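Local coordinates for putative alpha-L-fucosidase (Bacteroides thetaiotaomicron VPI-5482, PDB 3GZA), which probably hydrolyses alpha-L-fucosidic bonds as a member of glycosyl hydrolase family 29, at residues L59-W64 and V115-K120; N278-W283 and E290-P295; I373-N376 and E381-R384. One frame throughout, in Å; residues are numbered along the deposited sequence.

Contact 1. Residues L59-W64 and V115-K120; sequences LNTDQW and VNSCRK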
ATOM      1  N   LEU A  59      -7.074  -3.538  23.425  1.00 26.07           N
ATOM      2  CA  LEU A  59      -5.595  -3.576  23.365  1.00 25.79           C
ATOM      3  C   LEU A  59      -4.990  -2.989  24.602  1.00 26.96           C
ATOM      4  O   LEU A  59      -5.330  -1.869  25.005  1.00 26.49           O
ATOM      5  CB  LEU A  59      -5.099  -2.806  22.158  1.00 27.04           C
ATOM      6  CG  LEU A  59      -3.560  -2.828  22.078  1.00 28.29           C
ATOM      7  CD1 LEU A  59      -3.130  -4.170  21.598  1.00 31.16           C
ATOM      8  CD2 LEU A  59      -2.969  -1.759  21.134  1.00 30.08           C
ATOM      9  N   ASN A  60      -4.045  -3.727  25.193  1.00 27.66           N
ATOM     10  CA  ASN A  60      -3.299  -3.236  26.337  1.00 27.35           C
ATOM     11  C   ASN A  60      -1.915  -3.887  26.350  1.00 26.54           C
ATOM     12  O   ASN A  60      -1.736  -4.985  26.866  1.00 26.66           O
ATOM     13  CB  ASN A  60      -4.017  -3.497  27.635  1.00 27.05           C
ATOM     14  CG  ASN A  60      -3.263  -2.919  28.822  1.00 29.71           C
ATOM     15  OD1 ASN A  60      -2.252  -2.243  28.640  1.00 32.08           O
ATOM     16  ND2 ASN A  60      -3.824  -3.080  30.031  1.00 36.52           N
ATOM     17  N   THR A  61      -0.918  -3.235  25.758  1.00 25.66           N
ATOM     18  CA  THR A  61       0.417  -3.817  25.733  1.00 25.34           C
ATOM     19  C   THR A  61       1.043  -3.907  27.124  1.00 24.85           C
ATOM     20  O   THR A  61       1.970  -4.734  27.290  1.00 25.89           O
ATOM     21  CB  THR A  61       1.339  -3.092  24.775  1.00 24.56           C
ATOM     22  OG1 THR A  61       1.305  -1.719  25.103  1.00 25.42           O
ATOM     23  CG2 THR A  61       0.904  -3.287  23.328  1.00 26.51           C
ATOM     24  N   ASP A  62       0.543  -3.154  28.112  1.00 24.69           N
ATOM     25  CA  ASP A  62       1.062  -3.338  29.468  1.00 23.66           C
ATOM     26  C   ASP A  62       0.768  -4.790  29.869  1.00 25.11           C
ATOM     27  O   ASP A  62       1.571  -5.391  30.550  1.00 25.96           O
ATOM     28  CB  ASP A  62       0.440  -2.400  30.487  1.00 23.92           C
ATOM     29  CG  ASP A  62       0.948  -0.972  30.419  1.00 23.40           C
ATOM     30  OD1 ASP A  62       1.936  -0.709  29.725  1.00 26.15           O
ATOM     31  OD2 ASP A  62       0.296  -0.109  31.128  1.00 25.80           O
ATOM     32  N   GLN A  63      -0.449  -5.285  29.555  1.00 25.72           N
ATOM     33  CA  GLN A  63      -0.867  -6.652  29.929  1.00 25.17           C
ATOM     34  C   GLN A  63       0.017  -7.695  29.263  1.00 25.60           C
ATOM     35  O   GLN A  63       0.383  -8.723  29.884  1.00 25.83           O
ATOM     36  CB  GLN A  63      -2.378  -6.843  29.673  1.00 25.81           C
ATOM     37  CG  GLN A  63      -2.967  -8.159  30.146  1.00 25.11           C
ATOM     38  CD  GLN A  63      -2.944  -9.249  29.124  1.00 27.53           C
ATOM     39  OE1 GLN A  63      -2.575  -9.019  27.966  1.00 25.71           O
ATOM     40  NE2 GLN A  63      -3.332 -10.471  29.538  1.00 27.62           N
ATOM     41  N   TRP A  64       0.385  -7.426  28.019  1.00 24.89           N
ATOM     42  CA  TRP A  64       1.303  -8.330  27.288  1.00 24.79           C
ATOM     43  C   TRP A  64       2.666  -8.443  27.999  1.00 26.25           C
ATOM     44  O   TRP A  64       3.181  -9.532  28.232  1.00 25.83           O
ATOM     45  CB  TRP A  64       1.590  -7.760  25.908  1.00 26.09           C
ATOM     46  CG  TRP A  64       0.465  -7.626  24.958  1.00 25.11           C
ATOM     47  CD1 TRP A  64      -0.881  -7.681  25.236  1.00 25.66           C
ATOM     48  CD2 TRP A  64       0.573  -7.256  23.604  1.00 26.42           C
ATOM     49  NE1 TRP A  64      -1.593  -7.428  24.074  1.00 26.45           N
ATOM     50  CE2 TRP A  64      -0.724  -7.130  23.075  1.00 26.57           C
ATOM     51  CE3 TRP A  64       1.667  -7.047  22.756  1.00 27.16           C
ATOM     52  CZ2 TRP A  64      -0.964  -6.809  21.716  1.00 28.84           C
ATOM     53  CZ3 TRP A  64       1.426  -6.719  21.414  1.00 27.96           C
ATOM     54  CH2 TRP A  64       0.126  -6.604  20.921  1.00 28.09           C
ATOM     55  N   VAL A 115       6.845  -0.550  23.065  1.00 25.21           N
ATOM     56  CA  VAL A 115       8.141  -0.208  23.630  1.00 25.22           C
ATOM     57  C   VAL A 115       7.959   0.562  24.932  1.00 24.71           C
ATOM     58  O   VAL A 115       8.715   0.374  25.904  1.00 24.62           O
ATOM     59  CB  VAL A 115       9.059   0.561  22.661  1.00 24.44           C
ATOM     60  CG1 VAL A 115       9.357  -0.248  21.380  1.00 26.85           C
ATOM     61  CG2 VAL A 115       8.489   1.936  22.327  1.00 25.78           C
ATOM     62  N   ASN A 116       6.902   1.382  25.020  1.00 24.70           N
ATOM     63  CA  ASN A 116       6.611   2.078  26.247  1.00 24.95           C
ATOM     64  C   ASN A 116       6.302   1.083  27.393  1.00 24.47           C
ATOM     65  O   ASN A 116       6.778   1.266  28.519  1.00 24.96           O
ATOM     66  CB  ASN A 116       5.426   3.058  26.055  1.00 23.66           C
ATOM     67  CG  ASN A 116       5.784   4.271  25.186  1.00 26.45           C
ATOM     68  OD1 ASN A 116       6.950   4.523  24.870  1.00 26.62           O
ATOM     69  ND2 ASN A 116       4.765   5.093  24.892  1.00 26.05           N
ATOM     70  N   SER A 117       5.477   0.065  27.088  1.00 24.05           N
ATOM     71  CA  SER A 117       5.115  -0.953  28.068  1.00 25.23           C
ATOM     72  C   SER A 117       6.340  -1.702  28.511  1.00 24.32           C
ATOM     73  O   SER A 117       6.508  -1.956  29.696  1.00 23.88           O
ATOM     74  CB  SER A 117       4.051  -1.913  27.511  1.00 25.68           C
ATOM     75  OG  SER A 117       2.849  -1.209  27.273  1.00 25.17           O
ATOM     76  N   CYS A 118       7.215  -2.098  27.580  1.00 24.77           N
ATOM     77  CA  CYS A 118       8.450  -2.802  27.961  1.00 26.07           C
ATOM     78  C   CYS A 118       9.197  -1.999  29.000  1.00 25.83           C
ATOM     79  O   CYS A 118       9.545  -2.475  30.083  1.00 26.55           O
ATOM     80  CB  CYS A 118       9.345  -3.025  26.745  1.00 25.99           C
ATOM     81  SG  CYS A 118       8.704  -4.328  25.635  1.00 26.92           S
ATOM     82  N   ARG A 119       9.464  -0.735  28.685  1.00 25.50           N
ATOM     83  CA  ARG A 119      10.282   0.084  29.564  1.00 25.90           C
ATOM     84  C   ARG A 119       9.616   0.323  30.910  1.00 25.54           C
ATOM     85  O   ARG A 119      10.290   0.416  31.947  1.00 26.95           O
ATOM     86  CB  ARG A 119      10.647   1.396  28.868  1.00 26.48           C
ATOM     87  CG  ARG A 119      11.576   1.164  27.690  1.00 27.40           C
ATOM     88  CD  ARG A 119      11.979   2.410  26.940  1.00 28.15           C
ATOM     89  NE  ARG A 119      12.781   2.038  25.749  1.00 28.15           N
ATOM     90  CZ  ARG A 119      12.448   2.277  24.473  1.00 28.18           C
ATOM     91  NH1 ARG A 119      11.328   2.918  24.132  1.00 29.60           N
ATOM     92  NH2 ARG A 119      13.268   1.868  23.530  1.00 29.86           N
ATOM     93  N   LYS A 120       8.297   0.442  30.905  1.00 25.29           N
ATOM     94  CA  LYS A 120       7.526   0.638  32.149  1.00 24.57           C
ATOM     95  C   LYS A 120       7.750  -0.492  33.177  1.00 24.19           C
ATOM     96  O   LYS A 120       7.840  -0.230  34.389  1.00 25.55           O
ATOM     97  CB  LYS A 120       6.034   0.759  31.821  1.00 25.02           C
ATOM     98  CG  LYS A 120       5.096   0.915  33.023  1.00 25.46           C
ATOM     99  CD  LYS A 120       3.659   1.191  32.608  1.00 25.20           C
ATOM    100  CE  LYS A 120       2.707   1.191  33.765  1.00 27.61           C
ATOM    101  NZ  LYS A 120       1.331   1.445  33.238  1.00 29.20           N
TER
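Asp62 and Ser117 bring two helices to 4.9 Å between their CA atoms, the first turn of helix 61-69 lying against the later part of helix 110-121. In the TIM-barrel fold these are successive outer helices, each leading into one of the adjacent parallel strands 75-79 and 124-129. The Ser117 hydroxyl sits at the centre of the interface. Ser117 OG lies 2.7 Å from Thr61 OG1 and equally near Asp62 OD1, hydrogen-bonded to both. The carbonyl O of Asp113, one turn back in its own helix, is a further hydrogen-bond partner within reach of this hydroxyl, so its acceptors share a single proton. Thr61 turns OG1 between its backbone N and carbonyl carbon (chi1 53°), which leaves CG2 to lie 3.8 Å above the ring plane of Trp64, offset toward the rim. Before Thr61, the N-cap Asn60 closes the helix start with a bond from Asp62 N to Asn60 OD1 (3.0 Å). Asp62 thus has its N-H held by the cap while its carboxylate reaches across, one oxygen for each partner. On the more exposed flank Lys120, extended along its length, meets the Asp62 side chain at about a right angle. Its NZ forms a salt bridge 2.8 Å from Asp62 OD2, approaching from above the carboxylate plane, 44° out of it.

Contact 2. Residues N278-W283 and E290-P295; sequences NGRHEW and ENNIYP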
ATOM      1  N   ASN A 278      -0.339 -30.698  21.938  1.00 22.46           N
ATOM      2  CA  ASN A 278      -1.406 -31.457  21.319  1.00 22.39           C
ATOM      3  C   ASN A 278      -1.337 -31.445  19.806  1.00 23.21           C
ATOM      4  O   ASN A 278      -2.352 -31.528  19.132  1.00 23.78           O
ATOM      5  CB  ASN A 278      -2.751 -30.891  21.801  1.00 22.86           C
ATOM      6  CG  ASN A 278      -2.871 -30.919  23.335  1.00 24.79           C
ATOM      7  OD1 ASN A 278      -2.473 -31.881  23.971  1.00 23.96           O
ATOM      8  ND2 ASN A 278      -3.427 -29.853  23.922  1.00 23.24           N
ATOM      9  N   GLY A 279      -0.112 -31.366  19.296  1.00 22.44           N
ATOM     10  CA  GLY A 279       0.091 -31.436  17.840  1.00 23.23           C
ATOM     11  C   GLY A 279       0.065 -30.118  17.136  1.00 23.47           C
ATOM     12  O   GLY A 279       0.160 -30.057  15.894  1.00 24.68           O
ATOM     13  N   ARG A 280      -0.105 -29.032  17.894  1.00 22.78           N
ATOM     14  CA  ARG A 280      -0.072 -27.685  17.361  1.00 22.40           C
ATOM     15  C   ARG A 280       1.309 -27.049  17.552  1.00 23.75           C
ATOM     16  O   ARG A 280       2.167 -27.581  18.254  1.00 25.03           O
ATOM     17  CB  ARG A 280      -1.137 -26.821  18.025  1.00 23.45           C
ATOM     18  CG  ARG A 280      -2.518 -27.395  17.871  1.00 23.90           C
ATOM     19  CD  ARG A 280      -3.128 -27.100  16.508  1.00 26.28           C
ATOM     20  NE  ARG A 280      -3.532 -25.704  16.353  1.00 26.30           N
ATOM     21  CZ  ARG A 280      -3.686 -25.064  15.200  1.00 26.51           C
ATOM     22  NH1 ARG A 280      -3.378 -25.633  14.040  1.00 29.16           N
ATOM     23  NH2 ARG A 280      -4.036 -23.809  15.210  1.00 26.26           N
ATOM     24  N   HIS A 281       1.531 -25.935  16.877  1.00 23.51           N
ATOM     25  CA  HIS A 281       2.819 -25.212  16.932  1.00 23.92           C
ATOM     26  C   HIS A 281       2.526 -23.827  16.382  1.00 24.65           C
ATOM     27  O   HIS A 281       2.868 -23.514  15.213  1.00 26.02           O
ATOM     28  CB  HIS A 281       3.859 -25.986  16.105  1.00 24.76           C
ATOM     29  CG  HIS A 281       5.260 -25.468  16.207  1.00 24.21           C
ATOM     30  ND1 HIS A 281       6.121 -25.866  17.202  1.00 23.57           N
ATOM     31  CD2 HIS A 281       5.928 -24.561  15.460  1.00 24.15           C
ATOM     32  CE1 HIS A 281       7.274 -25.214  17.059  1.00 24.41           C
ATOM     33  NE2 HIS A 281       7.180 -24.422  16.005  1.00 23.94           N
ATOM     34  N   GLU A 282       1.913 -22.990  17.226  1.00 24.44           N
ATOM     35  CA  GLU A 282       1.313 -21.762  16.750  1.00 25.10           C
ATOM     36  C   GLU A 282       1.980 -20.487  17.244  1.00 24.91           C
ATOM     37  O   GLU A 282       1.916 -20.192  18.419  1.00 26.09           O
ATOM     38  CB  GLU A 282      -0.159 -21.723  17.149  1.00 25.99           C
ATOM     39  CG  GLU A 282      -0.886 -22.999  16.783  1.00 25.73           C
ATOM     40  CD  GLU A 282      -0.675 -23.494  15.346  1.00 26.54           C
ATOM     41  OE1 GLU A 282      -0.956 -22.756  14.360  1.00 27.81           O
ATOM     42  OE2 GLU A 282      -0.329 -24.687  15.174  1.00 25.58           O
ATOM     43  N   TRP A 283       2.579 -19.733  16.316  1.00 26.49           N
ATOM     44  CA  TRP A 283       3.209 -18.469  16.648  1.00 25.86           C
ATOM     45  C   TRP A 283       2.166 -17.349  16.736  1.00 24.86           C
ATOM     46  O   TRP A 283       2.418 -16.304  17.326  1.00 24.36           O
ATOM     47  CB  TRP A 283       4.274 -18.119  15.626  1.00 25.98           C
ATOM     48  CG  TRP A 283       5.483 -18.977  15.693  1.00 24.18           C
ATOM     49  CD1 TRP A 283       5.776 -20.006  14.880  1.00 26.70           C
ATOM     50  CD2 TRP A 283       6.564 -18.898  16.650  1.00 24.80           C
ATOM     51  NE1 TRP A 283       6.980 -20.570  15.238  1.00 25.47           N
ATOM     52  CE2 TRP A 283       7.471 -19.918  16.338  1.00 25.20           C
ATOM     53  CE3 TRP A 283       6.860 -18.033  17.703  1.00 26.24           C
ATOM     54  CZ2 TRP A 283       8.675 -20.112  17.034  1.00 25.61           C
ATOM     55  CZ3 TRP A 283       7.996 -18.265  18.436  1.00 26.03           C
ATOM     56  CH2 TRP A 283       8.922 -19.255  18.070  1.00 23.77           C
ATOM     57  N   GLU A 290      -6.912 -22.493  23.035  1.00 25.94           N
ATOM     58  CA  GLU A 290      -6.727 -22.218  24.454  1.00 26.20           C
ATOM     59  C   GLU A 290      -6.065 -23.349  25.211  1.00 26.55           C
ATOM     60  O   GLU A 290      -5.297 -23.118  26.161  1.00 27.07           O
ATOM     61  CB  GLU A 290      -8.061 -21.863  25.127  1.00 27.56           C
ATOM     62  CG  GLU A 290      -8.617 -20.527  24.692  1.00 28.60           C
ATOM     63  CD  GLU A 290      -9.210 -20.490  23.290  1.00 28.50           C
ATOM     64  OE1 GLU A 290      -9.558 -21.612  22.770  1.00 26.59           O
ATOM     65  OE2 GLU A 290      -9.337 -19.332  22.757  1.00 28.18           O
ATOM     66  N   ASN A 291      -6.381 -24.565  24.833  1.00 25.78           N
ATOM     67  CA  ASN A 291      -5.894 -25.700  25.564  1.00 26.66           C
ATOM     68  C   ASN A 291      -4.612 -26.296  24.977  1.00 24.54           C
ATOM     69  O   ASN A 291      -4.218 -27.348  25.440  1.00 24.68           O
ATOM     70  CB  ASN A 291      -7.008 -26.709  25.719  1.00 27.54           C
ATOM     71  CG  ASN A 291      -8.087 -26.206  26.738  1.00 31.16           C
ATOM     72  OD1 ASN A 291      -7.742 -25.667  27.802  1.00 40.03           O
ATOM     73  ND2 ASN A 291      -9.349 -26.330  26.387  1.00 38.66           N
ATOM     74  N   ASN A 292      -3.993 -25.594  24.014  1.00 24.02           N
ATOM     75  CA  ASN A 292      -2.814 -26.079  23.332  1.00 24.35           C
ATOM     76  C   ASN A 292      -1.557 -25.400  23.806  1.00 24.27           C
ATOM     77  O   ASN A 292      -0.516 -25.553  23.236  1.00 25.00           O
ATOM     78  CB  ASN A 292      -3.023 -25.989  21.837  1.00 23.94           C
ATOM     79  CG  ASN A 292      -4.185 -26.872  21.404  1.00 23.69           C
ATOM     80  OD1 ASN A 292      -4.415 -27.935  21.971  1.00 24.20           O
ATOM     81  ND2 ASN A 292      -4.925 -26.445  20.386  1.00 26.78           N
ATOM     82  N   ILE A 293      -1.685 -24.669  24.912  1.00 25.40           N
ATOM     83  CA  ILE A 293      -0.507 -24.131  25.590  1.00 23.89           C
ATOM     84  C   ILE A 293       0.293 -25.280  26.222  1.00 22.97           C
ATOM     85  O   ILE A 293      -0.275 -26.261  26.667  1.00 23.52           O
ATOM     86  CB  ILE A 293      -0.863 -23.101  26.706  1.00 25.19           C
ATOM     87  CG1 ILE A 293      -1.839 -23.665  27.703  1.00 26.69           C
ATOM     88  CG2 ILE A 293      -1.410 -21.816  26.050  1.00 25.36           C
ATOM     89  CD1 ILE A 293      -2.188 -22.710  28.890  1.00 27.57           C
ATOM     90  N   TYR A 294       1.626 -25.206  26.170  1.00 22.93           N
ATOM     91  CA  TYR A 294       2.424 -26.253  26.776  1.00 23.65           C
ATOM     92  C   TYR A 294       2.202 -26.380  28.268  1.00 23.42           C
ATOM     93  O   TYR A 294       2.112 -25.368  28.957  1.00 24.97           O
ATOM     94  CB  TYR A 294       3.929 -25.998  26.555  1.00 22.92           C
ATOM     95  CG  TYR A 294       4.508 -26.507  25.226  1.00 23.08           C
ATOM     96  CD1 TYR A 294       4.424 -27.829  24.908  1.00 23.29           C
ATOM     97  CD2 TYR A 294       5.112 -25.655  24.349  1.00 24.54           C
ATOM     98  CE1 TYR A 294       4.931 -28.319  23.724  1.00 24.18           C
ATOM     99  CE2 TYR A 294       5.649 -26.114  23.176  1.00 25.24           C
ATOM    100  CZ  TYR A 294       5.564 -27.446  22.864  1.00 23.58           C
ATOM    101  OH  TYR A 294       6.132 -27.972  21.678  1.00 23.76           O
ATOM    102  N   PRO A 295       2.082 -27.610  28.774  1.00 22.58           N
ATOM    103  CA  PRO A 295       2.088 -27.809  30.215  1.00 23.02           C
ATOM    104  C   PRO A 295       3.337 -27.265  30.887  1.00 23.54           C
ATOM    105  O   PRO A 295       4.428 -27.187  30.272  1.00 23.95           O
ATOM    106  CB  PRO A 295       2.050 -29.340  30.350  1.00 24.76           C
ATOM    107  CG  PRO A 295       1.424 -29.775  29.149  1.00 25.41           C
ATOM    108  CD  PRO A 295       1.784 -28.883  28.073  1.00 23.32           C
TER
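Asn278 and Asn292 join through one side-chain hydrogen bond, from Asn278 ND2 to Asn292 OD1 at 2.9 Å. The bond is nearly straight (166°), lies on a lone pair in the carbonyl plane of Asn292, and stays close to the amide plane of Asn278, although the two amides are turned 73° apart. Asn278 ND2 also comes within 3.0 Å of Asn291 O, but the angle is too poor for a bond. The other amide end of Asn292 is engaged too, ND2 donating to Asp289 OD1. By van der Waals contact, Arg280 CG packs 3.6 Å from Asn292 ND2. The electrostatic part gathers round the Arg280 guanidinium, which bends at chi2 and chi3 bring to the carboxylate of Glu282. Arg280 NH2 forms salt bridges with Asp289 and Glu286, and a third, by charge alone, with Glu282 OE1 at 3.4 Å, well out of the guanidinium plane; Glu282 OE2 lies 3.3 Å above the centre of that plane. The same Glu282 OE2 accepts from His281 N at 2.8 Å. Both segments belong to the long loop from barrel strand 264-273 to helix 296-304; Asn292 and Tyr294 pair by backbone bonds with Ala277 and Leu274, Tyr294 packs on helix 296-304, and Ile293 touches helix 327-344.

Contact 3. Residues I373-N376 and E381-R384; sequences IQEN and ERIR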
ATOM      1  N   ILE A 373      26.223 -24.229  37.125  1.00 24.57           N
ATOM      2  CA  ILE A 373      27.585 -23.727  36.945  1.00 24.45           C
ATOM      3  C   ILE A 373      27.479 -22.592  35.956  1.00 24.87           C
ATOM      4  O   ILE A 373      26.748 -22.702  34.976  1.00 24.00           O
ATOM      5  CB  ILE A 373      28.532 -24.753  36.327  1.00 24.13           C
ATOM      6  CG1 ILE A 373      28.317 -26.148  36.921  1.00 25.88           C
ATOM      7  CG2 ILE A 373      30.033 -24.258  36.447  1.00 23.56           C
ATOM      8  CD1 ILE A 373      29.016 -27.265  36.126  1.00 29.93           C
ATOM      9  N   GLN A 374      28.159 -21.488  36.230  1.00 24.37           N
ATOM     10  CA  GLN A 374      28.182 -20.348  35.313  1.00 24.71           C
ATOM     11  C   GLN A 374      29.583 -19.798  35.190  1.00 24.64           C
ATOM     12  O   GLN A 374      30.255 -19.606  36.204  1.00 24.16           O
ATOM     13  CB  GLN A 374      27.284 -19.209  35.811  1.00 25.34           C
ATOM     14  CG  GLN A 374      25.822 -19.519  35.989  1.00 23.85           C
ATOM     15  CD  GLN A 374      25.022 -18.261  36.270  1.00 26.63           C
ATOM     16  OE1 GLN A 374      24.751 -17.960  37.429  1.00 27.92           O
ATOM     17  NE2 GLN A 374      24.709 -17.483  35.238  1.00 26.14           N
ATOM     18  N   GLU A 375      30.021 -19.567  33.949  1.00 24.31           N
ATOM     19  CA  GLU A 375      31.270 -18.883  33.682  1.00 24.63           C
ATOM     20  C   GLU A 375      30.987 -17.380  33.565  1.00 24.47           C
ATOM     21  O   GLU A 375      29.854 -16.981  33.321  1.00 25.68           O
ATOM     22  CB  GLU A 375      31.911 -19.373  32.387  1.00 24.15           C
ATOM     23  CG  GLU A 375      32.380 -20.795  32.421  1.00 24.68           C
ATOM     24  CD  GLU A 375      33.097 -21.210  31.140  1.00 23.61           C
ATOM     25  OE1 GLU A 375      32.378 -21.661  30.238  1.00 23.78           O
ATOM     26  OE2 GLU A 375      34.370 -21.115  31.070  1.00 23.83           O
ATOM     27  N   ASN A 376      32.026 -16.558  33.777  1.00 25.53           N
ATOM     28  CA  ASN A 376      31.938 -15.111  33.559  1.00 26.05           C
ATOM     29  C   ASN A 376      32.046 -14.941  32.020  1.00 25.52           C
ATOM     30  O   ASN A 376      33.132 -14.882  31.451  1.00 25.87           O
ATOM     31  CB  ASN A 376      33.077 -14.383  34.276  1.00 27.21           C
ATOM     32  CG  ASN A 376      32.796 -12.928  34.478  1.00 29.44           C
ATOM     33  OD1 ASN A 376      31.736 -12.436  34.127  1.00 34.06           O
ATOM     34  ND2 ASN A 376      33.737 -12.235  35.100  1.00 32.16           N
ATOM     35  N   GLU A 381      34.359 -18.803  26.827  1.00 25.27           N
ATOM     36  CA  GLU A 381      34.064 -20.170  27.186  1.00 24.37           C
ATOM     37  C   GLU A 381      35.401 -20.865  27.368  1.00 24.86           C
ATOM     38  O   GLU A 381      36.043 -21.345  26.420  1.00 24.70           O
ATOM     39  CB  GLU A 381      33.134 -20.793  26.127  1.00 24.29           C
ATOM     40  CG  GLU A 381      31.733 -20.268  26.369  1.00 25.22           C
ATOM     41  CD  GLU A 381      30.735 -20.457  25.252  1.00 24.51           C
ATOM     42  OE1 GLU A 381      31.085 -21.070  24.208  1.00 26.09           O
ATOM     43  OE2 GLU A 381      29.601 -19.976  25.436  1.00 25.61           O
ATOM     44  N   ARG A 382      35.845 -20.921  28.625  1.00 23.84           N
ATOM     45  CA  ARG A 382      37.146 -21.490  28.947  1.00 23.80           C
ATOM     46  C   ARG A 382      37.097 -22.956  29.298  1.00 24.26           C
ATOM     47  O   ARG A 382      38.026 -23.694  29.022  1.00 23.97           O
ATOM     48  CB  ARG A 382      37.782 -20.717  30.109  1.00 23.85           C
ATOM     49  CG  ARG A 382      37.839 -19.254  29.814  1.00 24.37           C
ATOM     50  CD  ARG A 382      38.483 -18.435  30.895  1.00 25.69           C
ATOM     51  NE  ARG A 382      38.763 -17.086  30.408  1.00 25.86           N
ATOM     52  CZ  ARG A 382      39.743 -16.309  30.870  1.00 29.26           C
ATOM     53  NH1 ARG A 382      40.545 -16.714  31.836  1.00 30.06           N
ATOM     54  NH2 ARG A 382      39.946 -15.108  30.348  1.00 30.06           N
ATOM     55  N   ILE A 383      36.011 -23.371  29.937  1.00 23.83           N
ATOM     56  CA  ILE A 383      35.828 -24.742  30.371  1.00 23.89           C
ATOM     57  C   ILE A 383      35.559 -25.629  29.155  1.00 24.11           C
ATOM     58  O   ILE A 383      34.725 -25.288  28.314  1.00 24.89           O
ATOM     59  CB  ILE A 383      34.643 -24.847  31.389  1.00 23.58           C
ATOM     60  CG1 ILE A 383      35.011 -24.136  32.704  1.00 23.08           C
ATOM     61  CG2 ILE A 383      34.273 -26.335  31.694  1.00 23.92           C
ATOM     62  CD1 ILE A 383      33.822 -24.082  33.700  1.00 23.44           C
ATOM     63  N   ARG A 384      36.324 -26.714  29.033  1.00 24.61           N
ATOM     64  CA  ARG A 384      36.154 -27.681  27.942  1.00 24.36           C
ATOM     65  C   ARG A 384      35.723 -29.046  28.411  1.00 24.50           C
ATOM     66  O   ARG A 384      35.115 -29.769  27.645  1.00 25.61           O
ATOM     67  CB  ARG A 384      37.442 -27.788  27.128  1.00 24.99           C
ATOM     68  CG  ARG A 384      37.700 -26.559  26.256  1.00 25.21           C
ATOM     69  CD  ARG A 384      36.633 -26.390  25.217  1.00 26.04           C
ATOM     70  NE  ARG A 384      36.896 -25.250  24.342  1.00 25.83           N
ATOM     71  CZ  ARG A 384      37.703 -25.279  23.296  1.00 28.06           C
ATOM     72  NH1 ARG A 384      38.414 -26.374  23.003  1.00 30.21           N
ATOM     73  NH2 ARG A 384      37.858 -24.168  22.568  1.00 28.28           N
TER
HETATM   74  O   HOH W   1      32.448 -23.713  28.428  1.00 17.78           O
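Glu375 OE2 takes two backbone N-H groups at once, from Arg382 and Ile383, so that one carboxylate oxygen clasps the start of the next strand. Arg382 N lies 2.9 Å from Glu375 OE2, on its syn side and 20° out of the carboxylate plane. Ile383 N is 3.0 Å from Glu375 OE2 with a straighter bond (157°), and comes from above that plane. The other oxygen is occupied as well: Gly406 N donates to Glu375 OE1, and a water gives one proton to Glu375 OE1 at 2.7 Å and the other to Ile383 O at 2.8 Å. Four donors on one buried carboxylate probably favour its charged form, though the nearby Glu381 carboxylate would oppose this somewhat. Glu375 arrives with its chain extended beyond CG (chi2 -176°), its CG 3.8 Å from Ile383 CD1, so the aliphatic part rests on the isoleucine. The strands ending and beginning here, 366-375 and 383-392, belong to the two different four-stranded antiparallel sheets of a beta-sandwich, consistent with an F5/8 type C domain, and the contact bridges the connection from one sheet to the other. With an alanine at Glu375, the N-H groups of Arg382 and Ile383 would probably lose their shared acceptor, along with the side-chain bond to Gly406 N and the packing on Ile383 CD1. Glu381, whose CB points off from the other segment, spends its own carboxylate elsewhere: OE2 accepts from Ser233 OG and Asn310 ND2. Arg382 likewise carries its guanidinium away from residues 373-376, NH1 donating to Leu431 O and NE to Asn379 O. Ile383 also packs on Val425 of the neighbouring strand 420-428, and Ile373, from the other sheet, on Leu423 of that strand.

Overall arrangement
Contacts 1 and 2 belong to the barrel, their centres 24 Å apart; contact 3 lies in the C-terminal beta-sandwich, its centre 35 Å from the centre of each, and none of the three touches another. Contact 3 is the buried one, contact 1 is partly buried, and contact 2 is at the surface. Contact 1 joins two successive outer helices, contact 2 two parts of a single loop, and contact 3 the end and start of strands in opposing sheets. Hydroxyls and a salt bridge serve the helix pair, an amide pair beside an arginine-acid cluster serves the loop, and a carboxylate held by backbone N-H groups and a water serves the interior.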